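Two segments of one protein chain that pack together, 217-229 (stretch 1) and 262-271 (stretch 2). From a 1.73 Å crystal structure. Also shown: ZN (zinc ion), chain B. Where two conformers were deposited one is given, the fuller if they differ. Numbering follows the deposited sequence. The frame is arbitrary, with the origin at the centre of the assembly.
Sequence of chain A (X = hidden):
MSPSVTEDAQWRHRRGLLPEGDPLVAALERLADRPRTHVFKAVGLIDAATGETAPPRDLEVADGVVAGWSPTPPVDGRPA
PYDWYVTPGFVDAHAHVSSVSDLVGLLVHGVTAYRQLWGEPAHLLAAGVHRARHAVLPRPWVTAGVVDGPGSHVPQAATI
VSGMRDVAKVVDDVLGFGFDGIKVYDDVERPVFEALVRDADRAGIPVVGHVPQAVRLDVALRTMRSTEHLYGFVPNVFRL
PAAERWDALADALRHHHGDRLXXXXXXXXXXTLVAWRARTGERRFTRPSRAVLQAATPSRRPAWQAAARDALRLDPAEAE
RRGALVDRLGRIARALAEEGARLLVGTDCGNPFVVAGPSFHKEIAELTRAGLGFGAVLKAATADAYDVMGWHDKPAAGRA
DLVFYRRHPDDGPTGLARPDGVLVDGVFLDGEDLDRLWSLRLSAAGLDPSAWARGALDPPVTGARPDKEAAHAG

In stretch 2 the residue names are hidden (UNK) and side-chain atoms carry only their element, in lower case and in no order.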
# COMPACT_ATOMS: atom_id res chain seq x y z
N LEU A 217 4.19 22.81 -8.57
CA LEU A 217 4.01 21.95 -7.41
C LEU A 217 2.91 22.48 -6.51
O LEU A 217 2.10 21.71 -5.99
CB LEU A 217 5.31 21.83 -6.62
CG LEU A 217 5.28 21.14 -5.30
CD1 LEU A 217 4.93 19.67 -5.45
CD2 LEU A 217 6.65 21.30 -4.63
N ASP A 218 2.89 23.79 -6.29
CA ASP A 218 1.90 24.33 -5.37
C ASP A 218 0.49 24.13 -5.90
O ASP A 218 -0.43 23.87 -5.12
CB ASP A 218 2.16 25.81 -5.10
CG ASP A 218 2.72 26.52 -6.29
OD1 ASP A 218 3.87 26.18 -6.68
OD2 ASP A 218 2.01 27.37 -6.86
N VAL A 219 0.30 24.24 -7.21
CA VAL A 219 -1.01 23.94 -7.80
C VAL A 219 -1.40 22.47 -7.59
O VAL A 219 -2.54 22.14 -7.24
CB VAL A 219 -0.98 24.34 -9.30
CG1 VAL A 219 -2.22 23.94 -9.99
CG2 VAL A 219 -0.72 25.81 -9.44
N ALA A 220 -0.46 21.56 -7.81
CA ALA A 220 -0.74 20.15 -7.63
C ALA A 220 -1.09 19.84 -6.18
O ALA A 220 -2.02 19.06 -5.90
CB ALA A 220 0.44 19.31 -8.07
N LEU A 221 -0.37 20.43 -5.23
CA LEU A 221 -0.60 20.14 -3.82
C LEU A 221 -1.98 20.57 -3.38
O LEU A 221 -2.61 19.91 -2.56
CB LEU A 221 0.44 20.82 -2.94
CG LEU A 221 1.84 20.25 -3.07
CD1 LEU A 221 2.83 21.18 -2.28
CD2 LEU A 221 1.94 18.82 -2.64
N ARG A 222 -2.48 21.68 -3.90
CA ARG A 222 -3.78 22.13 -3.45
C ARG A 222 -4.94 21.52 -4.23
O ARG A 222 -6.08 21.70 -3.81
CB ARG A 222 -3.88 23.67 -3.48
CG ARG A 222 -3.73 24.32 -4.79
CD ARG A 222 -4.02 25.89 -4.64
NE ARG A 222 -3.42 26.69 -5.67
CZ ARG A 222 -3.95 26.91 -6.87
NH1 ARG A 222 -5.11 26.33 -7.20
NH2 ARG A 222 -3.31 27.70 -7.74
N THR A 223 -4.70 20.83 -5.34
CA THR A 223 -5.79 20.25 -6.13
C THR A 223 -5.84 18.73 -6.08
O THR A 223 -6.90 18.15 -6.28
CB THR A 223 -5.72 20.68 -7.61
OG1 THR A 223 -4.47 20.30 -8.18
CG2 THR A 223 -5.91 22.18 -7.77
N MET A 224 -4.73 18.07 -5.80
CA MET A 224 -4.70 16.61 -5.80
C MET A 224 -4.94 16.04 -4.40
O MET A 224 -4.43 16.55 -3.40
CB MET A 224 -3.35 16.10 -6.34
CG MET A 224 -3.16 16.46 -7.85
SD MET A 224 -1.56 15.96 -8.52
CE MET A 224 -1.59 14.16 -8.42
N ARG A 225 -5.71 14.97 -4.34
CA ARG A 225 -6.01 14.36 -3.05
C ARG A 225 -4.75 13.78 -2.42
O ARG A 225 -4.55 13.87 -1.21
CB ARG A 225 -7.07 13.28 -3.20
CG ARG A 225 -7.26 12.25 -2.01
CD ARG A 225 -7.92 12.91 -0.85
NE ARG A 225 -9.23 13.41 -1.20
CZ ARG A 225 -10.34 12.71 -1.27
NH1 ARG A 225 -10.36 11.40 -1.04
NH2 ARG A 225 -11.45 13.35 -1.60
N SER A 226 -3.87 13.21 -3.25
CA SER A 226 -2.57 12.79 -2.78
C SER A 226 -1.58 12.87 -3.94
O SER A 226 -1.97 12.83 -5.11
CB SER A 226 -2.56 11.35 -2.21
OG SER A 226 -2.71 10.39 -3.28
N THR A 227 -0.31 12.97 -3.60
CA THR A 227 0.80 12.91 -4.56
C THR A 227 1.76 11.81 -4.13
O THR A 227 1.94 11.53 -2.92
CB THR A 227 1.56 14.22 -4.71
OG1 THR A 227 2.10 14.66 -3.45
CG2 THR A 227 0.60 15.35 -5.25
N GLU A 228 2.31 11.12 -5.14
CA GLU A 228 3.06 9.89 -4.93
C GLU A 228 4.55 10.09 -5.23
O GLU A 228 4.94 10.84 -6.14
CB GLU A 228 2.53 8.75 -5.81
CG GLU A 228 0.97 8.64 -5.85
CD GLU A 228 0.43 8.34 -4.49
OE1 GLU A 228 0.88 7.32 -3.93
OE2 GLU A 228 -0.40 9.12 -3.96
N HIS A 229 5.35 9.33 -4.51
CA HIS A 229 6.78 9.11 -4.76
C HIS A 229 7.63 10.34 -4.48
O HIS A 229 8.84 10.32 -4.80
CB HIS A 229 7.05 8.67 -6.21
CG HIS A 229 6.15 7.61 -6.74
ND1 HIS A 229 6.02 6.37 -6.16
CD2 HIS A 229 5.35 7.60 -7.85
CE1 HIS A 229 5.16 5.65 -6.87
NE2 HIS A 229 4.75 6.37 -7.90
N UNK A 262 6.29 23.77 3.60
CA UNK A 262 5.07 24.19 4.29
C UNK A 262 3.87 24.29 3.35
O UNK A 262 2.73 24.31 3.82
c UNK A 262 5.28 25.54 4.98
N UNK A 263 4.11 24.37 2.04
CA UNK A 263 3.01 24.26 1.09
C UNK A 263 2.32 22.90 1.20
O UNK A 263 1.18 22.76 0.74
c UNK A 263 3.77 25.97 -0.67
c UNK A 263 3.52 24.49 -0.32
c UNK A 263 4.59 26.15 -1.94
o UNK A 263 5.28 27.19 -2.06
o UNK A 263 4.55 25.26 -2.81
N UNK A 264 2.96 21.91 1.80
CA UNK A 264 2.37 20.59 1.87
C UNK A 264 1.54 20.36 3.13
O UNK A 264 1.01 19.26 3.31
c UNK A 264 3.46 19.52 1.78
N UNK A 265 1.39 21.36 3.99
CA UNK A 265 0.65 21.14 5.23
C UNK A 265 -0.79 20.77 4.92
O UNK A 265 -1.45 21.42 4.12
c UNK A 265 0.70 22.39 6.11
N UNK A 266 -1.26 19.68 5.54
CA UNK A 266 -2.57 19.14 5.31
C UNK A 266 -2.73 18.26 4.11
O UNK A 266 -3.80 17.69 3.93
N UNK A 267 -1.71 18.10 3.30
CA UNK A 267 -1.85 17.30 2.10
C UNK A 267 -1.23 15.91 2.28
O UNK A 267 -0.27 15.73 3.03
n UNK A 267 -3.43 20.90 0.18
c UNK A 267 -2.29 21.49 0.50
c UNK A 267 -3.26 19.54 0.28
c UNK A 267 -1.23 18.05 0.94
n UNK A 267 -1.40 20.56 0.78
c UNK A 267 -1.97 19.32 0.64
N UNK A 268 -1.84 14.93 1.60
CA UNK A 268 -1.46 13.53 1.73
C UNK A 268 -0.31 13.25 0.79
O UNK A 268 -0.41 13.53 -0.40
c UNK A 268 -2.60 12.61 1.40
c UNK A 268 -5.88 13.62 3.00
c UNK A 268 -5.87 12.86 4.16
c UNK A 268 -3.77 12.70 2.38
c UNK A 268 -4.80 12.06 4.44
c UNK A 268 -3.75 11.98 3.55
c UNK A 268 -4.82 13.55 2.14
N UNK A 269 0.78 12.69 1.34
CA UNK A 269 2.01 12.40 0.62
C UNK A 269 2.35 10.92 0.82
O UNK A 269 2.47 10.48 1.95
c UNK A 269 2.87 14.72 0.79
c UNK A 269 4.48 12.84 0.51
c UNK A 269 3.17 13.29 1.12
N UNK A 270 2.51 10.17 -0.27
CA UNK A 270 2.82 8.74 -0.24
C UNK A 270 4.19 8.56 -0.89
O UNK A 270 4.29 8.43 -2.11
c UNK A 270 1.73 7.93 -0.97
s UNK A 270 2.01 6.20 -0.85
N UNK A 271 5.28 8.53 -0.11
CA UNK A 271 6.62 8.62 -0.73
C UNK A 271 7.15 7.33 -1.33
O UNK A 271 8.11 7.39 -2.11
c UNK A 271 5.29 8.77 1.34
c UNK A 271 7.52 9.10 0.44
c UNK A 271 6.79 8.68 1.70
ZN ZN B . 4.14 5.86 -9.94
O HOH W 1 6.79 25.54 -5.02
O HOH W 2 -4.24 16.28 0.01
O HOH W 3 4.60 4.88 -11.78
O HOH W 4 4.58 3.71 -9.51

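Position 262 opens a short 3-10 segment. Its side chain is a single carbon, and it lies out of reach of stretch 1. One carbon makes it Ala-262.

Position 263 carries three carbons in a row, the third bearing two oxygens. Its CA-to-CB bond points toward the helix of stretch 1. One of the two oxygens lies 3.4 Å from CB of Asp-218 and 4.0 Å from OD1 of Asp-218. The group is a carboxylate on a two-carbon arm, hence Glu-263, and the near oxygen is OE1. These are like charges close together, and water 1 donates to both oxygens, weakly to the aspartate. Both side chains are poorly ordered.

Position 264 has one carbon, 4.4 Å from CD1 of Leu-221. It is Ala-264. It also starts a type II beta turn that ends at position 267.

Position 265 again shows one carbon, exposed and far from stretch 1. It is Ala-265.

Position 266 has no side-chain atoms, and nothing of stretch 1 lies nearby. It is Gly-266. Its phi is 83°, a value that favours glycine.

Position 267 has one carbon leading to a five-membered ring of three carbons and two nitrogens. Over one face of the ring lie O of Leu-221 and N of Arg-222. This imidazole identifies His-267. Two conformers were deposited and one is given. CD2 of His-267 is 2.9 Å from O of Leu-221. NE2 of His-267 is 3.0 Å from that same O of Leu-221, but the angle is too poor for a hydrogen bond. The turn is closed by the backbone bond from N of His-267 to O of Ala-264, 3.0 Å.

Position 268 has one carbon and then a six-carbon ring with no further atom. O of Arg-225 sits at the ring edge. It is Phe-268, and its CD2 is 3.4 Å from O of Arg-225. Water 2 donates to O of Arg-225 and accepts from N of Phe-268.

Position 269 shows one carbon carrying two more, a beta-branched aliphatic group. It shares a sheet face with Thr-227, and one of its two end carbons is 4.3 Å from OG1 of Thr-227. It is Val-269, and that carbon is CG2.

Position 270 has one carbon and one sulfur. The carbon lies 3.1 Å from OE1 of Glu-228, on the same sheet face as that residue. It is Cys-270.

Position 271 has three carbons closing a ring onto the backbone nitrogen. Its O is 3.4 Å from CA of His-229, a CA-H...O contact. It is Pro-271.

The contact has two parts. Leu-221 on the helix packs against Glu-263, Ala-264 and His-267. Beyond the turn, the two strands run parallel and the backbones join them. N of Thr-227 donates to O of Phe-268 at 3.3 Å, N of Cys-270 to O of Thr-227 at 3.0 Å, and N of His-229 to O of Cys-270 at 2.8 Å. The last bond ties the backbone of His-229 to stretch 2, while its NE2 binds the zinc ion at 2.2 Å.

Stretch 2 (262-271) AEAAGHFVCP
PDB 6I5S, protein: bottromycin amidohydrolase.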